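Local coordinates for protein ATP-dependent 6-phosphofructokinase isozyme 2 (Escherichia coli, PDB 3N1C) that catalyses the magnesium-dependent phosphorylation of fructose 6-phosphate by ATP to fructose 1,6-bisphosphate, the committing step of glycolysis, as a homodimer, at residues A[6-11]-A[40-45]; A[59-64]-A[87-92]; A[244-249]-A[282-287]. All coordinates share one frame; numbering follows the deposited sequence.

Interaction 1 (A[6-11]-A[40-45]); sequences TLTLAP and GGINVA. With F6P (6-O-phosphono-beta-D-fructofuranose), chain E.
Thr6 and Thr8 set their hydroxyls toward Gly41 by different torsions: in Thr6 chi1 is 77°, which places OG1 between the backbone N and the carbonyl carbon, whereas in Thr8 it is -50°, with OG1 beside the backbone N. The Thr6 hydroxyl reaches the carbonyl of Gly41, OG1 to O 2.8 Å, a weak bond, and not a settled one, since the proton could also go to a different acceptor. That same Gly41 O takes the helical bond from Ala45 N. Thr8 OG1 lies 2.9 Å from Ile42 N and 3.1 Å from Gly41 CA, so the hydroxyl rests directly on the first turn of the helix. A side chain on Gly41 would probably prevent this approach, because its CB would run into Thr8 OG1 and Leu7 O. Around the hydroxyls the packing is apolar. CG2 of Thr6 meets Val44 CG1 obliquely at 3.9 Å, and the tip of Ile42, its CD1, comes against Pro11 CB at 3.7 Å. The glycine-rich start of helix 40-50 is thus laid against the end of strand 4-7 in the parallel sheet, a part of the ribokinase-like fold where PfkB kinases carry substrate-binding residues. Strand 55-62 runs alongside in the sheet, with backbone bonds from Thr6 and Thr8 to Ile58. Within the same first turn, Asn43 points its amide at the sugar: ND2 donates to O3 of fructose 6-phosphate over 3.0 Å with an N-H...O angle of 160°, and also bonds Asp256, while Arg46 meets OD1. Gly40 N donates to a water at 2.8 Å; the water can donate to phosphate O1P, 2.7 Å from it, and to Ala10 O, though acceptors near it outnumber its protons.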
ATOM      1  N   THR A   6     -34.822 -17.004   3.291  1.00 13.56           N
ATOM      2  CA  THR A   6     -33.968 -15.823   3.237  1.00 14.55           C
ATOM      3  C   THR A   6     -34.400 -14.956   2.066  1.00 17.47           C
ATOM      4  O   THR A   6     -35.041 -15.437   1.129  1.00 19.78           O
ATOM      5  CB  THR A   6     -32.474 -16.154   3.085  1.00 11.06           C
ATOM      6  OG1 THR A   6     -32.189 -16.529   1.731  1.00 12.54           O
ATOM      7  CG2 THR A   6     -32.045 -17.276   4.042  1.00 14.96           C
ATOM      8  N   LEU A   7     -34.053 -13.677   2.131  1.00 15.69           N
ATOM      9  CA  LEU A   7     -34.374 -12.732   1.071  1.00 18.45           C
ATOM     10  C   LEU A   7     -33.122 -11.957   0.702  1.00 19.95           C
ATOM     11  O   LEU A   7     -32.452 -11.403   1.571  1.00 19.45           O
ATOM     12  CB  LEU A   7     -35.464 -11.761   1.530  1.00 17.11           C
ATOM     13  CG  LEU A   7     -35.838 -10.669   0.524  1.00 23.33           C
ATOM     14  CD1 LEU A   7     -36.490 -11.283  -0.709  1.00 23.62           C
ATOM     15  CD2 LEU A   7     -36.762  -9.643   1.168  1.00 26.36           C
ATOM     16  N   THR A   8     -32.803 -11.936  -0.588  1.00 22.14           N
ATOM     17  CA  THR A   8     -31.648 -11.202  -1.084  1.00 23.41           C
ATOM     18  C   THR A   8     -32.098 -10.263  -2.191  1.00 23.64           C
ATOM     19  O   THR A   8     -32.272 -10.684  -3.335  1.00 21.69           O
ATOM     20  CB  THR A   8     -30.580 -12.152  -1.655  1.00 22.66           C
ATOM     21  OG1 THR A   8     -30.309 -13.191  -0.709  1.00 21.68           O
ATOM     22  CG2 THR A   8     -29.298 -11.393  -1.963  1.00 22.60           C
ATOM     23  N   LEU A   9     -32.294  -8.995  -1.850  1.00 21.75           N
ATOM     24  CA  LEU A   9     -32.766  -8.019  -2.823  1.00 23.42           C
ATOM     25  C   LEU A   9     -31.679  -7.673  -3.835  1.00 20.78           C
ATOM     26  O   LEU A   9     -31.981  -7.207  -4.930  1.00 19.27           O
ATOM     27  CB  LEU A   9     -33.291  -6.765  -2.124  1.00 21.38           C
ATOM     28  CG  LEU A   9     -34.597  -6.995  -1.356  1.00 27.38           C
ATOM     29  CD1 LEU A   9     -34.980  -5.776  -0.530  1.00 26.68           C
ATOM     30  CD2 LEU A   9     -35.714  -7.370  -2.320  1.00 31.19           C
ATOM     31  N   ALA A  10     -30.423  -7.927  -3.467  1.00 17.98           N
ATOM     32  CA  ALA A  10     -29.284  -7.701  -4.356  1.00 19.75           C
ATOM     33  C   ALA A  10     -28.392  -8.940  -4.451  1.00 19.68           C
ATOM     34  O   ALA A  10     -27.336  -9.006  -3.822  1.00 19.48           O
ATOM     35  CB  ALA A  10     -28.467  -6.504  -3.876  1.00 20.06           C
ATOM     36  N   PRO A  11     -28.817  -9.943  -5.228  1.00 19.70           N
ATOM     37  CA  PRO A  11     -27.975 -11.135  -5.361  1.00 20.53           C
ATOM     38  C   PRO A  11     -26.725 -10.806  -6.163  1.00 17.74           C
ATOM     39  O   PRO A  11     -26.634  -9.728  -6.739  1.00 19.90           O
ATOM     40  CB  PRO A  11     -28.855 -12.105  -6.164  1.00 23.43           C
ATOM     41  CG  PRO A  11     -30.235 -11.537  -6.109  1.00 19.54           C
ATOM     42  CD  PRO A  11     -30.058 -10.056  -6.006  1.00 17.94           C
ATOM     43  N   GLY A  40     -26.056 -11.672   0.367  1.00 15.40           N
ATOM     44  CA  GLY A  40     -26.176 -11.968   1.788  1.00 14.10           C
ATOM     45  C   GLY A  40     -27.091 -13.139   2.112  1.00 14.72           C
ATOM     46  O   GLY A  40     -26.648 -14.150   2.657  1.00 15.78           O
ATOM     47  N   GLY A  41     -28.366 -13.009   1.760  1.00 13.65           N
ATOM     48  CA  GLY A  41     -29.357 -14.011   2.101  1.00 12.53           C
ATOM     49  C   GLY A  41     -29.083 -15.349   1.451  1.00 13.39           C
ATOM     50  O   GLY A  41     -29.361 -16.401   2.027  1.00 18.06           O
ATOM     51  N   ILE A  42     -28.538 -15.303   0.240  1.00 15.12           N
ATOM     52  CA  ILE A  42     -28.172 -16.510  -0.494  1.00 17.58           C
ATOM     53  C   ILE A  42     -27.068 -17.274   0.225  1.00 16.11           C
ATOM     54  O   ILE A  42     -27.156 -18.492   0.397  1.00 17.82           O
ATOM     55  CB  ILE A  42     -27.769 -16.163  -1.944  1.00 17.59           C
ATOM     56  CG1 ILE A  42     -29.035 -15.983  -2.796  1.00 19.59           C
ATOM     57  CG2 ILE A  42     -26.853 -17.224  -2.539  1.00 15.17           C
ATOM     58  CD1 ILE A  42     -28.826 -15.122  -4.023  1.00 24.73           C
ATOM     59  N   ASN A  43     -26.034 -16.559   0.660  1.00 10.46           N
ATOM     60  CA  ASN A  43     -24.964 -17.186   1.437  1.00 17.51           C
ATOM     61  C   ASN A  43     -25.476 -17.733   2.768  1.00 17.42           C
ATOM     62  O   ASN A  43     -25.018 -18.769   3.245  1.00 15.54           O
ATOM     63  CB  ASN A  43     -23.809 -16.203   1.657  1.00 17.22           C
ATOM     64  CG  ASN A  43     -23.043 -15.924   0.375  1.00 20.96           C
ATOM     65  OD1 ASN A  43     -22.857 -16.817  -0.450  1.00 20.02           O
ATOM     66  ND2 ASN A  43     -22.607 -14.681   0.199  1.00 16.74           N
ATOM     67  N   VAL A  44     -26.440 -17.038   3.358  1.00 16.64           N
ATOM     68  CA  VAL A  44     -27.061 -17.513   4.591  1.00 18.83           C
ATOM     69  C   VAL A  44     -27.762 -18.856   4.369  1.00 17.15           C
ATOM     70  O   VAL A  44     -27.643 -19.773   5.177  1.00 15.36           O
ATOM     71  CB  VAL A  44     -28.058 -16.479   5.142  1.00 17.46           C
ATOM     72  CG1 VAL A  44     -28.844 -17.065   6.306  1.00 12.41           C
ATOM     73  CG2 VAL A  44     -27.318 -15.202   5.565  1.00 15.42           C
ATOM     74  N   ALA A  45     -28.494 -18.968   3.270  1.00 12.31           N
ATOM     75  CA  ALA A  45     -29.170 -20.214   2.947  1.00 13.96           C
ATOM     76  C   ALA A  45     -28.163 -21.325   2.657  1.00 20.09           C
ATOM     77  O   ALA A  45     -28.399 -22.489   2.997  1.00 19.73           O
ATOM     78  CB  ALA A  45     -30.104 -20.020   1.768  1.00 12.78           C
TER
HETATM   79  O1  F6P E 400     -21.175 -11.373   2.200  1.00 19.17           O
HETATM   80  C1  F6P E 400     -20.566 -11.933   1.079  1.00 14.12           C
HETATM   81  C2  F6P E 400     -21.517 -11.755  -0.147  1.00 24.51           C
HETATM   82  O2  F6P E 400     -22.876 -11.286  -0.004  1.00 17.26           O
HETATM   83  C3  F6P E 400     -20.979 -12.017  -1.561  1.00 24.10           C
HETATM   84  O3  F6P E 400     -21.163 -13.294  -2.092  1.00 19.89           O
HETATM   85  C4  F6P E 400     -20.963 -10.781  -2.383  1.00 22.01           C
HETATM   86  O4  F6P E 400     -20.485 -10.675  -3.697  1.00 19.22           O
HETATM   87  C5  F6P E 400     -21.011  -9.641  -1.395  1.00 23.76           C
HETATM   88  O5  F6P E 400     -21.114 -10.310  -0.090  1.00 18.22           O
HETATM   89  C6  F6P E 400     -22.195  -8.693  -1.646  1.00 29.07           C
HETATM   90  O6  F6P E 400     -22.103  -7.635  -0.726  1.00 25.02           O
HETATM   91  P   F6P E 400     -23.340  -6.563  -0.490  1.00 19.26           P
HETATM   92  O1P F6P E 400     -24.718  -7.342  -0.018  1.00 19.87           O
HETATM   93  O2P F6P E 400     -23.672  -5.738  -1.874  1.00 20.60           O
HETATM   94  O3P F6P E 400     -22.961  -5.637   0.570  1.00 26.08           O
HETATM   95  O   HOH W   1     -26.429  -9.203  -0.992  1.00 15.70           O

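Interaction 2 (A[59-64]-A[87-92]); sequences FPAGGA and DWTRQN. With F6P (6-O-phosphono-beta-D-fructofuranose), chain E.
The indole of Trp88 lies flat over the backbone turn from Gly63 to Ala64, its five-membered ring above Gly63 CA in a CH-pi contact. The amide N of Ala64 is on the same face, 3.4 Å above the ring plane, and the far corner of the six-membered ring touches Ala64 CB, with CH2 3.6 Å away. Glycine at 62 and 63 suits the close approach of the two backbones: a CB on Gly62 would probably strike Asp87 O, and Gly63 has a positive phi (63°). Next to the indole, Thr89 and Gly62 are joined by a reciprocal pair of bonds. Thr89 N donates to Gly62 O over 3.0 Å, arriving from above the carbonyl plane, and Gly62 N donates to Thr89 OG1 over 3.1 Å at 177°. With OG1 beside its own backbone N (chi1 -65°), Thr89 can serve as that acceptor and also hydrogen-bond a water 2.8 Å from OG1; that water donates to Pro60 O. Further along, the substrate is gripped. Arg90 uses both terminal nitrogens on one phosphate oxygen, NH1 to O2P 2.7 Å and NH2 to O2P 2.9 Å, the oxygen lying at the edge of the guanidinium. Asn92 ND2 lies above one face of that guanidinium, toward its rim, and donates to sugar O4 at 2.8 Å. Ala64 and Trp88 also pack on Trp88 and Ala64 of the second subunit. Within the chain, the contact joins the junction of strand 55-62 and helix 63-75 to the loop leading into strand 91-97, which lies between strands 12-19 and 103-107.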
ATOM      1  N   PHE A  59     -35.104 -14.585  -4.174  1.00 20.87           N
ATOM      2  CA  PHE A  59     -34.302 -13.545  -4.811  1.00 23.05           C
ATOM      3  C   PHE A  59     -34.636 -13.308  -6.283  1.00 22.36           C
ATOM      4  O   PHE A  59     -35.172 -14.193  -6.956  1.00 17.92           O
ATOM      5  CB  PHE A  59     -32.806 -13.849  -4.653  1.00 23.05           C
ATOM      6  CG  PHE A  59     -32.352 -15.103  -5.357  1.00 20.22           C
ATOM      7  CD1 PHE A  59     -32.403 -16.330  -4.716  1.00 22.13           C
ATOM      8  CD2 PHE A  59     -31.844 -15.050  -6.649  1.00 16.70           C
ATOM      9  CE1 PHE A  59     -31.980 -17.483  -5.354  1.00 17.30           C
ATOM     10  CE2 PHE A  59     -31.409 -16.203  -7.296  1.00 15.79           C
ATOM     11  CZ  PHE A  59     -31.476 -17.421  -6.644  1.00 18.23           C
ATOM     12  N   PRO A  60     -34.326 -12.100  -6.779  1.00 24.15           N
ATOM     13  CA  PRO A  60     -34.468 -11.761  -8.203  1.00 26.72           C
ATOM     14  C   PRO A  60     -33.300 -12.323  -9.001  1.00 30.11           C
ATOM     15  O   PRO A  60     -32.189 -12.385  -8.479  1.00 26.90           O
ATOM     16  CB  PRO A  60     -34.383 -10.224  -8.227  1.00 22.44           C
ATOM     17  CG  PRO A  60     -34.161  -9.777  -6.809  1.00 26.21           C
ATOM     18  CD  PRO A  60     -33.789 -10.979  -5.993  1.00 24.42           C
ATOM     19  N   ALA A  61     -33.546 -12.715 -10.246  1.00 25.54           N
ATOM     20  CA  ALA A  61     -32.475 -13.164 -11.128  1.00 22.90           C
ATOM     21  C   ALA A  61     -32.697 -12.622 -12.535  1.00 24.99           C
ATOM     22  O   ALA A  61     -33.778 -12.775 -13.107  1.00 26.34           O
ATOM     23  CB  ALA A  61     -32.398 -14.682 -11.144  1.00 22.27           C
ATOM     24  N   GLY A  62     -31.675 -11.987 -13.096  1.00 24.59           N
ATOM     25  CA  GLY A  62     -31.806 -11.390 -14.414  1.00 21.90           C
ATOM     26  C   GLY A  62     -30.686 -11.747 -15.368  1.00 23.87           C
ATOM     27  O   GLY A  62     -29.534 -11.888 -14.958  1.00 24.71           O
ATOM     28  N   GLY A  63     -31.026 -11.893 -16.647  1.00 25.31           N
ATOM     29  CA  GLY A  63     -30.033 -12.143 -17.680  1.00 22.96           C
ATOM     30  C   GLY A  63     -29.294 -13.454 -17.504  1.00 30.57           C
ATOM     31  O   GLY A  63     -29.615 -14.247 -16.619  1.00 29.48           O
ATOM     32  N   ALA A  64     -28.297 -13.683 -18.352  1.00 27.14           N
ATOM     33  CA  ALA A  64     -27.519 -14.916 -18.301  1.00 23.23           C
ATOM     34  C   ALA A  64     -26.799 -15.079 -16.963  1.00 27.65           C
ATOM     35  O   ALA A  64     -26.583 -16.200 -16.496  1.00 21.68           O
ATOM     36  CB  ALA A  64     -26.526 -14.966 -19.449  1.00 24.10           C
ATOM     37  N   ASP A  87     -33.152  -6.276 -15.419  1.00 30.16           N
ATOM     38  CA  ASP A  87     -31.757  -5.876 -15.268  1.00 23.62           C
ATOM     39  C   ASP A  87     -30.892  -7.079 -14.856  1.00 24.30           C
ATOM     40  O   ASP A  87     -31.260  -7.851 -13.965  1.00 24.08           O
ATOM     41  CB  ASP A  87     -31.643  -4.733 -14.256  1.00 26.59           C
ATOM     42  CG  ASP A  87     -30.376  -3.911 -14.436  1.00 40.45           C
ATOM     43  OD1 ASP A  87     -29.889  -3.808 -15.584  1.00 42.13           O
ATOM     44  OD2 ASP A  87     -29.871  -3.361 -13.430  1.00 37.50           O
ATOM     45  N   TRP A  88     -29.749  -7.242 -15.517  1.00 24.73           N
ATOM     46  CA  TRP A  88     -28.894  -8.411 -15.315  1.00 22.38           C
ATOM     47  C   TRP A  88     -28.264  -8.472 -13.923  1.00 19.60           C
ATOM     48  O   TRP A  88     -27.755  -7.473 -13.416  1.00 23.22           O
ATOM     49  CB  TRP A  88     -27.796  -8.453 -16.376  1.00 25.57           C
ATOM     50  CG  TRP A  88     -28.222  -9.053 -17.682  1.00 29.54           C
ATOM     51  CD1 TRP A  88     -29.421  -8.880 -18.318  1.00 31.50           C
ATOM     52  CD2 TRP A  88     -27.442  -9.909 -18.524  1.00 27.53           C
ATOM     53  NE1 TRP A  88     -29.437  -9.585 -19.498  1.00 26.11           N
ATOM     54  CE2 TRP A  88     -28.232 -10.226 -19.648  1.00 28.57           C
ATOM     55  CE3 TRP A  88     -26.152 -10.446 -18.434  1.00 29.61           C
ATOM     56  CZ2 TRP A  88     -27.777 -11.051 -20.674  1.00 32.14           C
ATOM     57  CZ3 TRP A  88     -25.699 -11.263 -19.455  1.00 26.73           C
ATOM     58  CH2 TRP A  88     -26.511 -11.559 -20.558  1.00 29.92           C
ATOM     59  N   THR A  89     -28.294  -9.657 -13.320  1.00 18.31           N
ATOM     60  CA  THR A  89     -27.667  -9.885 -12.019  1.00 19.97           C
ATOM     61  C   THR A  89     -26.219  -9.405 -12.011  1.00 21.76           C
ATOM     62  O   THR A  89     -25.454  -9.715 -12.918  1.00 18.18           O
ATOM     63  CB  THR A  89     -27.698 -11.385 -11.654  1.00 14.95           C
ATOM     64  OG1 THR A  89     -29.057 -11.801 -11.487  1.00 18.63           O
ATOM     65  CG2 THR A  89     -26.937 -11.646 -10.370  1.00 18.44           C
ATOM     66  N   ARG A  90     -25.848  -8.645 -10.988  1.00 20.11           N
ATOM     67  CA  ARG A  90     -24.485  -8.130 -10.884  1.00 21.64           C
ATOM     68  C   ARG A  90     -23.457  -9.256 -10.772  1.00 23.58           C
ATOM     69  O   ARG A  90     -23.757 -10.362 -10.299  1.00 15.95           O
ATOM     70  CB  ARG A  90     -24.350  -7.204  -9.677  1.00 20.12           C
ATOM     71  CG  ARG A  90     -24.425  -7.942  -8.350  1.00 17.27           C
ATOM     72  CD  ARG A  90     -24.154  -7.034  -7.174  1.00 16.33           C
ATOM     73  NE  ARG A  90     -24.666  -7.606  -5.930  1.00 16.43           N
ATOM     74  CZ  ARG A  90     -24.312  -7.199  -4.712  1.00 18.95           C
ATOM     75  NH1 ARG A  90     -23.432  -6.218  -4.568  1.00 14.26           N
ATOM     76  NH2 ARG A  90     -24.835  -7.779  -3.633  1.00 14.79           N
ATOM     77  N   GLN A  91     -22.236  -8.953 -11.197  1.00 18.96           N
ATOM     78  CA  GLN A  91     -21.129  -9.893 -11.115  1.00 21.05           C
ATOM     79  C   GLN A  91     -19.976  -9.238 -10.367  1.00 26.15           C
ATOM     80  O   GLN A  91     -19.333  -8.314 -10.873  1.00 22.86           O
ATOM     81  CB  GLN A  91     -20.689 -10.341 -12.516  1.00 22.38           C
ATOM     82  CG  GLN A  91     -19.470 -11.264 -12.538  1.00 25.83           C
ATOM     83  CD  GLN A  91     -19.223 -11.893 -13.904  1.00 31.66           C
ATOM     84  OE1 GLN A  91     -20.162 -12.266 -14.612  1.00 28.55           O
ATOM     85  NE2 GLN A  91     -17.952 -12.030 -14.270  1.00 30.65           N
ATOM     86  N   ASN A  92     -19.731  -9.708  -9.149  1.00 21.79           N
ATOM     87  CA  ASN A  92     -18.647  -9.179  -8.335  1.00 20.11           C
ATOM     88  C   ASN A  92     -17.346  -9.925  -8.602  1.00 22.71           C
ATOM     89  O   ASN A  92     -17.360 -11.063  -9.066  1.00 22.34           O
ATOM     90  CB  ASN A  92     -19.028  -9.223  -6.855  1.00 18.68           C
ATOM     91  CG  ASN A  92     -20.166  -8.268  -6.525  1.00 20.11           C
ATOM     92  OD1 ASN A  92     -20.454  -7.353  -7.296  1.00 18.74           O
ATOM     93  ND2 ASN A  92     -20.807  -8.466  -5.372  1.00 18.10           N
TER
HETATM   94  O1  F6P E 400     -21.175 -11.373   2.200  1.00 19.17           O
HETATM   95  C1  F6P E 400     -20.566 -11.933   1.079  1.00 14.12           C
HETATM   96  C2  F6P E 400     -21.517 -11.755  -0.147  1.00 24.51           C
HETATM   97  O2  F6P E 400     -22.876 -11.286  -0.004  1.00 17.26           O
HETATM   98  C3  F6P E 400     -20.979 -12.017  -1.561  1.00 24.10           C
HETATM   99  O3  F6P E 400     -21.163 -13.294  -2.092  1.00 19.89           O
HETATM  100  C4  F6P E 400     -20.963 -10.781  -2.383  1.00 22.01           C
HETATM  101  O4  F6P E 400     -20.485 -10.675  -3.697  1.00 19.22           O
HETATM  102  C5  F6P E 400     -21.011  -9.641  -1.395  1.00 23.76           C
HETATM  103  O5  F6P E 400     -21.114 -10.310  -0.090  1.00 18.22           O
HETATM  104  C6  F6P E 400     -22.195  -8.693  -1.646  1.00 29.07           C
HETATM  105  O6  F6P E 400     -22.103  -7.635  -0.726  1.00 25.02           O
HETATM  106  P   F6P E 400     -23.340  -6.563  -0.490  1.00 19.26           P
HETATM  107  O1P F6P E 400     -24.718  -7.342  -0.018  1.00 19.87           O
HETATM  108  O2P F6P E 400     -23.672  -5.738  -1.874  1.00 20.60           O
HETATM  109  O3P F6P E 400     -22.961  -5.637   0.570  1.00 26.08           O
HETATM  110  O   HOH W   2     -30.267 -10.471  -9.364  1.00 22.08           O

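Interaction 3 (A[244-249]-A[282-287]); sequences PPVKSQ and AGSAAT
The backbone of 244-249 runs as an irregular loop past the last turns of helix 272-288, coming nearest where Ser248 faces Thr287. There Gln249 N donates to Thr287 O over 2.7 Å, nearly along the C=O axis, with an N-H...O angle of 164°. Ser248 CA adds a CH...O contact to the same Thr287 O at 3.3 Å. Of the side chains, Thr287 turns OG1 back onto its own helix, donating to Ser284 O at 3.1 Å; Thr287 OG1 also has Ser248 CB beside it, 3.8 Å away. With an alanine in place of Thr287, Ser284 O is likely to lose this hydroxyl donor and a gap to open beside Ser248 CB. One turn earlier, Ser284 extends its hydroxyl toward the loop (chi1 173°), where OG meets Val246 CG2 at 3.4 Å. The outer side of the loop faces the third subunit, whose Glu198 forms a salt bridge with Lys247. Ser248 and Ser284 both belong to the site for substrate ATP shared between dimer partners, and Ala286 binds potassium, so this junction of loop and helix lies in the nucleotide region of the PfkB fold.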
ATOM      1  N   PRO A 244     -11.930 -20.949  19.721  1.00 26.06           N
ATOM      2  CA  PRO A 244     -10.670 -21.595  20.091  1.00 23.51           C
ATOM      3  C   PRO A 244      -9.548 -21.026  19.243  1.00 16.83           C
ATOM      4  O   PRO A 244      -9.824 -20.473  18.180  1.00 23.14           O
ATOM      5  CB  PRO A 244     -10.889 -23.062  19.697  1.00 24.48           C
ATOM      6  CG  PRO A 244     -12.333 -23.185  19.348  1.00 24.21           C
ATOM      7  CD  PRO A 244     -12.799 -21.840  18.940  1.00 27.82           C
ATOM      8  N   PRO A 245      -8.295 -21.163  19.707  1.00 20.64           N
ATOM      9  CA  PRO A 245      -7.097 -20.663  19.022  1.00 20.17           C
ATOM     10  C   PRO A 245      -6.793 -21.418  17.727  1.00 29.30           C
ATOM     11  O   PRO A 245      -5.634 -21.732  17.471  1.00 26.94           O
ATOM     12  CB  PRO A 245      -5.975 -20.939  20.031  1.00 26.50           C
ATOM     13  CG  PRO A 245      -6.651 -21.171  21.340  1.00 29.96           C
ATOM     14  CD  PRO A 245      -7.983 -21.756  21.019  1.00 20.62           C
ATOM     15  N   VAL A 246      -7.818 -21.675  16.921  1.00 23.63           N
ATOM     16  CA  VAL A 246      -7.628 -22.340  15.638  1.00 27.74           C
ATOM     17  C   VAL A 246      -6.971 -21.377  14.655  1.00 30.46           C
ATOM     18  O   VAL A 246      -6.816 -20.191  14.947  1.00 27.57           O
ATOM     19  CB  VAL A 246      -8.963 -22.832  15.052  1.00 31.65           C
ATOM     20  CG1 VAL A 246      -9.477 -24.028  15.839  1.00 25.26           C
ATOM     21  CG2 VAL A 246      -9.988 -21.708  15.048  1.00 25.50           C
ATOM     22  N   LYS A 247      -6.580 -21.894  13.495  1.00 34.56           N
ATOM     23  CA  LYS A 247      -5.912 -21.084  12.483  1.00 42.79           C
ATOM     24  C   LYS A 247      -6.897 -20.436  11.515  1.00 36.20           C
ATOM     25  O   LYS A 247      -7.710 -21.117  10.890  1.00 35.55           O
ATOM     26  CB  LYS A 247      -4.897 -21.929  11.708  1.00 20.00           C
ATOM     27  CG  LYS A 247      -3.651 -22.287  12.503  1.00 20.00           C
ATOM     28  CD  LYS A 247      -2.609 -22.956  11.624  1.00 20.00           C
ATOM     29  CE  LYS A 247      -1.581 -23.704  12.457  1.00 20.00           C
ATOM     30  NZ  LYS A 247      -0.670 -24.523  11.611  1.00 20.00           N
ATOM     31  N   SER A 248      -6.811 -19.114  11.394  1.00 41.60           N
ATOM     32  CA  SER A 248      -7.669 -18.368  10.483  1.00 45.31           C
ATOM     33  C   SER A 248      -6.888 -17.998   9.226  1.00 42.63           C
ATOM     34  O   SER A 248      -5.705 -17.665   9.300  1.00 41.42           O
ATOM     35  CB  SER A 248      -8.205 -17.107  11.162  1.00 53.66           C
ATOM     36  OG  SER A 248      -7.171 -16.163  11.377  1.00 57.26           O
ATOM     37  N   GLN A 249      -7.549 -18.061   8.076  1.00 43.53           N
ATOM     38  CA  GLN A 249      -6.894 -17.755   6.812  1.00 51.19           C
ATOM     39  C   GLN A 249      -7.666 -16.734   5.988  1.00 48.98           C
ATOM     40  O   GLN A 249      -7.070 -15.840   5.389  1.00 56.64           O
ATOM     41  CB  GLN A 249      -6.653 -19.037   6.012  1.00 59.43           C
ATOM     42  CG  GLN A 249      -6.079 -20.164   6.855  1.00 65.84           C
ATOM     43  CD  GLN A 249      -5.061 -21.000   6.108  1.00 70.08           C
ATOM     44  OE1 GLN A 249      -5.028 -21.011   4.876  1.00 67.52           O
ATOM     45  NE2 GLN A 249      -4.217 -21.705   6.854  1.00 72.89           N
ATOM     46  N   ALA A 282     -19.513 -21.395  13.740  1.00 11.76           N
ATOM     47  CA  ALA A 282     -19.679 -21.323  12.291  1.00 17.59           C
ATOM     48  C   ALA A 282     -18.807 -20.227  11.675  1.00 17.15           C
ATOM     49  O   ALA A 282     -18.170 -20.435  10.644  1.00 15.53           O
ATOM     50  CB  ALA A 282     -21.138 -21.096  11.936  1.00 14.38           C
ATOM     51  N   GLY A 283     -18.793 -19.058  12.305  1.00 14.95           N
ATOM     52  CA  GLY A 283     -17.933 -17.977  11.862  1.00 15.14           C
ATOM     53  C   GLY A 283     -16.492 -18.454  11.844  1.00 18.25           C
ATOM     54  O   GLY A 283     -15.764 -18.256  10.870  1.00 19.03           O
ATOM     55  N   SER A 284     -16.089 -19.104  12.927  1.00 15.86           N
ATOM     56  CA  SER A 284     -14.726 -19.607  13.049  1.00 22.60           C
ATOM     57  C   SER A 284     -14.428 -20.687  12.001  1.00 20.33           C
ATOM     58  O   SER A 284     -13.374 -20.667  11.367  1.00 14.89           O
ATOM     59  CB  SER A 284     -14.479 -20.117  14.473  1.00 24.07           C
ATOM     60  OG  SER A 284     -13.223 -20.753  14.597  1.00 25.97           O
ATOM     61  N   ALA A 285     -15.362 -21.613  11.803  1.00 19.38           N
ATOM     62  CA  ALA A 285     -15.177 -22.676  10.815  1.00 16.73           C
ATOM     63  C   ALA A 285     -14.995 -22.112   9.406  1.00 18.56           C
ATOM     64  O   ALA A 285     -14.197 -22.629   8.625  1.00 17.67           O
ATOM     65  CB  ALA A 285     -16.355 -23.664  10.846  1.00  9.21           C
ATOM     66  N   ALA A 286     -15.740 -21.061   9.074  1.00 15.72           N
ATOM     67  CA  ALA A 286     -15.604 -20.448   7.753  1.00 17.43           C
ATOM     68  C   ALA A 286     -14.199 -19.882   7.551  1.00 23.57           C
ATOM     69  O   ALA A 286     -13.607 -20.025   6.477  1.00 27.11           O
ATOM     70  CB  ALA A 286     -16.654 -19.360   7.546  1.00 17.12           C
ATOM     71  N   THR A 287     -13.654 -19.257   8.589  1.00 20.49           N
ATOM     72  CA  THR A 287     -12.363 -18.592   8.458  1.00 24.65           C
ATOM     73  C   THR A 287     -11.190 -19.575   8.502  1.00 27.75           C
ATOM     74  O   THR A 287     -10.041 -19.184   8.308  1.00 26.18           O
ATOM     75  CB  THR A 287     -12.171 -17.459   9.506  1.00 32.60           C
ATOM     76  OG1 THR A 287     -11.853 -18.025  10.780  1.00 46.11           O
ATOM     77  CG2 THR A 287     -13.424 -16.623   9.631  1.00 24.11           C
TER

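How the interactions relate
Interactions 1 and 2 are neighbours, their centres 13 Å apart, joined by Arg90: its NH2 lies 2.8 Å from Ala10 O and its NE 3.0 Å from Pro11 O, probable hydrogen bonds that fix the arginine while it holds the phosphate. Both build the fructose 6-phosphate pocket, and their strands 4-7 and 55-62 adjoin in one sheet. Lys27 of the second subunit adds a further hydrogen bond to fructose 6-phosphate. Interaction 3 stands apart, centres about 23 Å from interaction 1 and 31 Å from interaction 2, on the ATP and potassium side. Helix 254-267 spans the two sides: it packs on Ala286 and Thr287, and its Asp256, probably the catalytic residue, bonds Asn43 and the substrate.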